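Local coordinates for putative carbohydrate binding protein (Pseudomonas aeruginosa, PDB 3QEC), which probably binds carbohydrates, consistent with reported heparin and suramin binding, and may take part in carbohydrate transport and biofilm formation, at residues H13-T18 with P82-Y87; V47-A52 with K134-S139; A61-L66 with Q76-D81. All blocks are in the same frame, centred on the assembly; numbering follows the deposited sequence. Where two conformers were deposited one is given.

In the fold
The three contacts lie in two layers of the fold: interaction 2 within the antiparallel sheet of strands 89-92, 46-51, 107-120 and 125-138, interactions 1 and 3 in the layer of helices and loops beside it. The centres of interactions 1 and 2 are about 14 Å apart and the two touch, through the Arg-84 to Glu-50 salt bridge and packing on Pro-51. The centre of interaction 3 is about 17 Å from the centres of the other two. Along the chain, interactions 1 and 2 cross because their segments alternate, whereas interaction 3 nests inside both loops. The connection from helix 54-63 to strand 89-92 supplies 76-81 and 82-87, tying helix 12-16, helix 54-63 and the sheet together.

Interaction 1 of 3, residues H13-T18 with P82-Y87; sequences HEYAAT and PRRATY
The backbone oxygen of Tyr-15 is gripped twice by Thr-18, and both of these residues lie against the ring of Tyr-87. Thr-18 OG1 donates to Tyr-15 O over 2.8 Å, with a C=O...donor angle of 145° and the hydroxyl tilted modestly from the carbonyl plane; Thr-18 N reaches the same oxygen at 3.2 Å. The two bonds tie Thr-18 back to Tyr-15. Across the contact no hydrogen bond forms, and the interface is made chiefly by two aromatic rings. Tyr-15 CD1 lies over one face of Tyr-87, displaced toward the rim, and comes within 3.6 Å of Tyr-87 CD2. The ring planes are inclined at 46° with centroids 4.8 Å apart, an oblique pairing. Behind CD1, the methylene of Tyr-15 adds a CH-pi contact over the same face, its CB 4.2 Å from the Tyr-87 centroid. Both side chains set out toward the other segment, with CG anti to the carbonyl carbon in each, and the rings meet between the two backbones. At the far end of Tyr-15, OH passes 4.2 Å from Arg-84 CG, while its polar partner is Thr-53 OG1. Tyr-87 N bonds to Arg-84 O, and that same oxygen sits at the edge of the Tyr-87 ring, in its plane. The guanidinium of Arg-84 turns away to a salt bridge with Glu-50. Around the pair, Phe-10 stacks on Tyr-15, Tyr-55 and Met-56 of helix 54-63 also touch it, and Pro-51 of strand 46-51 packs against both tyrosines, wedging the contact between helix 12-16, helix 54-63 and the sheet.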
# COMPACT_ATOMS: atom_id res chain seq x y z
N HIS A 13 20.57 -2.50 -9.17
CA HIS A 13 20.45 -3.77 -9.87
C HIS A 13 19.01 -4.36 -9.74
O HIS A 13 18.45 -4.88 -10.72
CB HIS A 13 21.52 -4.75 -9.32
CG HIS A 13 21.52 -4.91 -7.83
ND1 HIS A 13 22.08 -3.95 -7.00
CD2 HIS A 13 21.06 -5.93 -7.07
CE1 HIS A 13 21.91 -4.41 -5.77
NE2 HIS A 13 21.31 -5.60 -5.77
N GLU A 14 18.43 -4.29 -8.53
CA GLU A 14 17.09 -4.83 -8.27
C GLU A 14 16.04 -4.12 -9.12
O GLU A 14 15.17 -4.79 -9.65
CB GLU A 14 16.75 -4.73 -6.79
CG GLU A 14 17.46 -5.78 -5.96
CD GLU A 14 17.10 -5.77 -4.49
OE1 GLU A 14 15.92 -5.51 -4.17
OE2 GLU A 14 17.99 -6.06 -3.65
N TYR A 15 16.16 -2.78 -9.28
CA TYR A 15 15.23 -2.00 -10.09
C TYR A 15 15.49 -2.23 -11.60
O TYR A 15 14.53 -2.34 -12.37
CB TYR A 15 15.28 -0.51 -9.70
CG TYR A 15 14.54 -0.25 -8.40
CD1 TYR A 15 13.16 -0.07 -8.38
CD2 TYR A 15 15.20 -0.30 -7.17
CE1 TYR A 15 12.46 0.07 -7.19
CE2 TYR A 15 14.51 -0.14 -5.96
CZ TYR A 15 13.14 0.05 -5.98
OH TYR A 15 12.43 0.21 -4.81
N ALA A 16 16.77 -2.35 -12.02
CA ALA A 16 17.17 -2.58 -13.41
C ALA A 16 16.64 -3.92 -13.96
O ALA A 16 16.20 -3.99 -15.11
CB ALA A 16 18.68 -2.53 -13.53
N ALA A 17 16.62 -4.97 -13.12
CA ALA A 17 16.14 -6.31 -13.49
C ALA A 17 14.60 -6.37 -13.66
O ALA A 17 14.11 -7.34 -14.21
CB ALA A 17 16.59 -7.33 -12.46
N THR A 18 13.85 -5.36 -13.21
CA THR A 18 12.39 -5.44 -13.36
C THR A 18 11.91 -5.11 -14.78
O THR A 18 12.44 -4.22 -15.43
CB THR A 18 11.66 -4.54 -12.33
OG1 THR A 18 11.89 -3.17 -12.62
CG2 THR A 18 12.05 -4.83 -10.90
N PRO A 82 14.97 9.60 -4.51
CA PRO A 82 14.10 10.13 -5.57
C PRO A 82 13.98 9.22 -6.81
O PRO A 82 13.03 9.39 -7.57
CB PRO A 82 14.73 11.47 -5.92
CG PRO A 82 16.14 11.38 -5.44
CD PRO A 82 16.11 10.51 -4.24
N ARG A 83 14.89 8.24 -6.97
CA ARG A 83 14.86 7.30 -8.10
C ARG A 83 13.72 6.29 -8.01
O ARG A 83 13.37 5.67 -9.02
CB ARG A 83 16.19 6.54 -8.19
CG ARG A 83 17.35 7.34 -8.78
CD ARG A 83 18.64 6.56 -8.67
NE ARG A 83 19.12 6.55 -7.29
CZ ARG A 83 20.25 5.97 -6.87
NH1 ARG A 83 21.05 5.36 -7.74
NH2 ARG A 83 20.61 6.04 -5.60
N ARG A 84 13.17 6.08 -6.81
CA ARG A 84 12.10 5.11 -6.57
C ARG A 84 10.77 5.56 -7.17
O ARG A 84 10.03 4.72 -7.68
CB ARG A 84 11.96 4.87 -5.06
CG ARG A 84 10.75 4.08 -4.60
CD ARG A 84 9.96 4.92 -3.65
NE ARG A 84 8.70 4.30 -3.27
CZ ARG A 84 7.60 4.97 -2.94
NH1 ARG A 84 7.61 6.30 -2.94
NH2 ARG A 84 6.49 4.32 -2.62
N ALA A 85 10.46 6.86 -7.11
CA ALA A 85 9.19 7.44 -7.58
C ALA A 85 8.83 7.06 -9.03
O ALA A 85 7.66 6.86 -9.33
CB ALA A 85 9.21 8.95 -7.44
N THR A 86 9.83 6.92 -9.92
CA THR A 86 9.61 6.61 -11.33
C THR A 86 9.04 5.18 -11.54
O THR A 86 8.47 4.92 -12.60
CB THR A 86 10.89 6.88 -12.16
OG1 THR A 86 10.58 6.72 -13.54
CG2 THR A 86 12.04 5.97 -11.83
N TYR A 87 9.16 4.29 -10.54
CA TYR A 87 8.70 2.90 -10.57
C TYR A 87 7.33 2.70 -9.89
O TYR A 87 6.79 1.60 -9.94
CB TYR A 87 9.74 2.01 -9.87
CG TYR A 87 11.08 2.00 -10.57
CD1 TYR A 87 11.31 1.17 -11.67
CD2 TYR A 87 12.11 2.83 -10.14
CE1 TYR A 87 12.54 1.18 -12.33
CE2 TYR A 87 13.34 2.85 -10.80
CZ TYR A 87 13.55 2.03 -11.90
OH TYR A 87 14.76 2.03 -12.53

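Interaction 2 of 3, residues V47-A52 with K134-S139; sequences VALEPA and KLVTVS
Leu-49 and Val-136 meet with their side chains at about a right angle, the delta methyl of one against a gamma methyl of the other. Leu-49 CD1 and Val-136 CG1 are 3.8 Å apart. In the leucine, CG stands anti to the backbone N (chi1 177°), and the branch reaches toward strand 125-138, two places away in the sheet, although its CB sets out obliquely to it. Val-136 answers with CG1, which sits between its backbone N and carbonyl carbon (chi1 51°), while CG2 takes the anti place and leaves this approach to CG1 alone. A second pair forms where Ala-52 directs its methyl at the valine's neighbour: Ala-52 CB lies 3.8 Å from Leu-135 CD2. Here, too, the leucine does the reaching, CD2 coming nearer than the outset of its side chain would suggest. Leu-135 and Val-136, being adjacent in an extended strand, point to opposite faces of the sheet, so the two pairs form on opposite sides of it. No hydrogen bond joins the segments, because strand 107-120 runs between them: Glu-50 and Ala-52 bond through their backbones to Tyr-110 and Thr-108. Tyr-110 also touches Leu-135, whose side chain is about 4 Å from a bound triethylene glycol, probably from the crystallisation liquor. Ala-52 and Leu-135 thus lie on the outer face. On the inner one, Leu-49 packs on Phe-101 and Ile-104 of strand 98-104, and Val-136 on Val-146 of strand 146-148, both strands of the second, mixed sheet, which is consistent with the interior of a two-sheet beta-sandwich.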
# COMPACT_ATOMS: atom_id res chain seq x y z
N VAL A 47 -3.98 4.33 -3.80
CA VAL A 47 -3.37 2.99 -3.67
C VAL A 47 -2.09 2.98 -4.52
O VAL A 47 -2.13 3.40 -5.68
CB VAL A 47 -4.36 1.84 -4.06
CG1 VAL A 47 -3.69 0.47 -3.97
CG2 VAL A 47 -5.62 1.87 -3.20
N ALA A 48 -0.97 2.56 -3.95
CA ALA A 48 0.33 2.49 -4.62
C ALA A 48 0.71 1.05 -4.95
O ALA A 48 0.47 0.14 -4.15
CB ALA A 48 1.41 3.12 -3.75
N LEU A 49 1.32 0.86 -6.13
CA LEU A 49 1.81 -0.44 -6.58
C LEU A 49 3.24 -0.25 -7.10
O LEU A 49 3.45 0.54 -8.02
CB LEU A 49 0.86 -1.01 -7.66
CG LEU A 49 1.25 -2.33 -8.29
CD1 LEU A 49 0.74 -3.49 -7.48
CD2 LEU A 49 0.71 -2.41 -9.70
N GLU A 50 4.23 -0.89 -6.45
CA GLU A 50 5.64 -0.71 -6.80
C GLU A 50 6.46 -2.01 -6.70
O GLU A 50 6.03 -2.91 -5.98
CB GLU A 50 6.27 0.35 -5.87
CG GLU A 50 6.33 -0.01 -4.39
CD GLU A 50 6.86 1.13 -3.56
OE1 GLU A 50 8.02 1.55 -3.81
OE2 GLU A 50 6.10 1.66 -2.72
N PRO A 51 7.66 -2.12 -7.36
CA PRO A 51 8.47 -3.35 -7.24
C PRO A 51 8.77 -3.75 -5.78
O PRO A 51 9.07 -2.88 -4.96
CB PRO A 51 9.77 -2.98 -7.98
CG PRO A 51 9.37 -1.91 -8.94
CD PRO A 51 8.31 -1.12 -8.25
N ALA A 52 8.69 -5.08 -5.46
CA ALA A 52 8.97 -5.61 -4.12
C ALA A 52 10.48 -5.81 -3.93
O ALA A 52 10.99 -6.92 -4.10
CB ALA A 52 8.22 -6.93 -3.91
N LYS A 134 0.38 -5.34 1.22
CA LYS A 134 0.42 -6.76 0.84
C LYS A 134 1.36 -6.99 -0.35
O LYS A 134 1.68 -6.03 -1.08
CB LYS A 134 -1.00 -7.26 0.49
CG LYS A 134 -2.00 -7.30 1.65
CD LYS A 134 -1.81 -8.52 2.54
CE LYS A 134 -2.65 -8.48 3.78
NZ LYS A 134 -2.53 -9.73 4.55
N LEU A 135 1.78 -8.25 -0.55
CA LEU A 135 2.57 -8.67 -1.70
C LEU A 135 1.64 -9.18 -2.81
O LEU A 135 0.73 -9.98 -2.51
CB LEU A 135 3.57 -9.79 -1.32
CG LEU A 135 4.90 -9.42 -0.62
CD1 LEU A 135 5.49 -10.63 0.10
CD2 LEU A 135 5.94 -8.86 -1.62
N VAL A 136 1.89 -8.80 -4.09
CA VAL A 136 1.13 -9.35 -5.24
C VAL A 136 2.13 -9.78 -6.34
O VAL A 136 3.04 -9.02 -6.69
CB VAL A 136 -0.02 -8.43 -5.77
CG1 VAL A 136 0.44 -7.01 -6.07
CG2 VAL A 136 -0.73 -9.04 -6.99
N THR A 137 1.99 -11.01 -6.84
CA THR A 137 2.81 -11.59 -7.90
C THR A 137 2.04 -11.57 -9.22
O THR A 137 0.84 -11.89 -9.26
CB THR A 137 3.26 -13.02 -7.52
OG1 THR A 137 4.00 -12.97 -6.31
CG2 THR A 137 4.15 -13.63 -8.56
N VAL A 138 2.72 -11.21 -10.32
CA VAL A 138 2.10 -11.14 -11.64
C VAL A 138 2.96 -11.94 -12.62
O VAL A 138 4.13 -11.61 -12.78
CB VAL A 138 1.86 -9.67 -12.10
CG1 VAL A 138 1.13 -9.62 -13.45
CG2 VAL A 138 1.09 -8.88 -11.04
N SER A 139 2.38 -12.99 -13.24
CA SER A 139 3.04 -13.86 -14.22
C SER A 139 2.41 -13.66 -15.59
O SER A 139 3.05 -13.10 -16.49
CB SER A 139 2.97 -15.32 -13.79
OG SER A 139 3.58 -15.46 -12.52

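Interaction 3 of 3, residues A61-L66 with Q76-D81; sequences AKFGNL and QPPVLD
Phe-63 and Pro-77 form a proline-aromatic CH-pi contact that joins helix 54-63 to the loop leading on to strand 89-92. Phe-63 gives up the largest area to the contact, and Pro-77 supplies most of what meets it. Pro-77 CB stands 4.0 Å from the centroid of the phenyl ring and only 1° off its normal, almost exactly over the middle of one face. Further along the pyrrolidine, Pro-77 CG comes to 3.9 Å from Phe-63 CD1, and on the backbone side Pro-77 CA lies 3.7 Å from Phe-63 CZ. The proline therefore spreads across the ring from the CD1 side to the tip. Its CA hydrogen is probably somewhat polarised by the adjoining peptide groups, which would suit it to a pi face. Phe-63 is brought to this position by a first torsion of -49°, with CG beside the backbone N and anti to the carbonyl carbon. The opposite face of the ring is taken by Lys-62 CB, offset toward the rim, so the phenyl is held between its own sequence neighbour and the loop. Tyr-59, one turn earlier in the helix, meets the Phe-63 ring and touches Pro-77 as well. The chain beyond Phe-63 is tied to strand 125-138: the hydroxyl of Thr-131 bonds to both Phe-63 O and Leu-66 N. This is a surface contact, closing the excursion of the chain between the two segments. Pro-78 adds to it from the Pro-77 side of the ring, obliquely, its CD 3.6 Å from Phe-63 CE2.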
# COMPACT_ATOMS: atom_id res chain seq x y z
N ALA A 61 8.27 -2.93 6.51
CA ALA A 61 8.34 -3.65 7.78
C ALA A 61 8.06 -2.70 8.95
O ALA A 61 7.30 -3.05 9.85
CB ALA A 61 9.70 -4.30 7.95
N LYS A 62 8.62 -1.47 8.90
CA LYS A 62 8.43 -0.51 9.98
C LYS A 62 7.15 0.35 9.78
O LYS A 62 6.55 0.71 10.79
CB LYS A 62 9.69 0.39 10.16
N PHE A 63 6.72 0.68 8.53
CA PHE A 63 5.57 1.59 8.36
C PHE A 63 4.41 1.09 7.48
O PHE A 63 3.43 1.83 7.31
CB PHE A 63 6.06 2.94 7.78
CG PHE A 63 7.25 3.54 8.49
CD1 PHE A 63 7.10 4.19 9.72
CD2 PHE A 63 8.53 3.42 7.96
CE1 PHE A 63 8.21 4.71 10.39
CE2 PHE A 63 9.64 3.93 8.64
CZ PHE A 63 9.48 4.58 9.85
N GLY A 64 4.50 -0.12 6.96
CA GLY A 64 3.52 -0.66 6.01
C GLY A 64 2.21 -1.21 6.54
O GLY A 64 1.22 -1.22 5.80
N ASN A 65 2.20 -1.73 7.78
CA ASN A 65 0.99 -2.29 8.40
C ASN A 65 0.90 -1.77 9.84
O ASN A 65 0.89 -2.54 10.80
CB ASN A 65 1.00 -3.83 8.32
CG ASN A 65 0.74 -4.37 6.93
OD1 ASN A 65 -0.39 -4.35 6.42
ND2 ASN A 65 1.79 -4.90 6.30
N LEU A 66 0.84 -0.45 9.97
CA LEU A 66 0.90 0.24 11.24
C LEU A 66 -0.34 1.08 11.49
O LEU A 66 -0.67 1.97 10.70
CB LEU A 66 2.18 1.12 11.25
CG LEU A 66 2.50 2.00 12.48
CD1 LEU A 66 2.59 1.19 13.77
CD2 LEU A 66 3.77 2.81 12.24
N GLN A 76 9.62 9.45 12.67
CA GLN A 76 9.04 9.89 11.40
C GLN A 76 9.57 9.03 10.23
O GLN A 76 10.78 8.73 10.22
CB GLN A 76 9.34 11.39 11.15
CG GLN A 76 8.61 12.35 12.09
CD GLN A 76 7.10 12.18 12.08
OE1 GLN A 76 6.45 12.14 11.02
NE2 GLN A 76 6.52 12.06 13.27
N PRO A 77 8.72 8.61 9.25
CA PRO A 77 9.24 7.80 8.13
C PRO A 77 10.32 8.56 7.37
O PRO A 77 10.22 9.78 7.20
CB PRO A 77 8.00 7.53 7.27
CG PRO A 77 6.85 7.73 8.19
CD PRO A 77 7.27 8.85 9.09
N PRO A 78 11.41 7.87 6.97
CA PRO A 78 12.48 8.57 6.26
C PRO A 78 12.09 8.97 4.83
O PRO A 78 11.12 8.44 4.26
CB PRO A 78 13.61 7.54 6.24
CG PRO A 78 12.92 6.23 6.26
CD PRO A 78 11.70 6.43 7.10
N VAL A 79 12.85 9.93 4.27
CA VAL A 79 12.69 10.42 2.91
C VAL A 79 13.32 9.36 2.00
O VAL A 79 14.46 8.96 2.22
CB VAL A 79 13.32 11.83 2.71
CG1 VAL A 79 13.12 12.35 1.29
CG2 VAL A 79 12.74 12.83 3.72
N LEU A 80 12.54 8.87 1.04
CA LEU A 80 12.97 7.82 0.12
C LEU A 80 13.78 8.39 -1.03
O LEU A 80 13.59 9.55 -1.40
CB LEU A 80 11.75 7.04 -0.41
CG LEU A 80 10.90 6.33 0.66
CD1 LEU A 80 9.66 5.76 0.06
CD2 LEU A 80 11.67 5.22 1.34
N ASP A 81 14.70 7.57 -1.59
CA ASP A 81 15.55 7.94 -2.73
C ASP A 81 14.64 8.44 -3.88
O ASP A 81 13.63 7.80 -4.20
CB ASP A 81 16.42 6.75 -3.16
CG ASP A 81 17.54 7.07 -4.14
OD1 ASP A 81 17.24 7.36 -5.31
OD2 ASP A 81 18.72 6.94 -3.76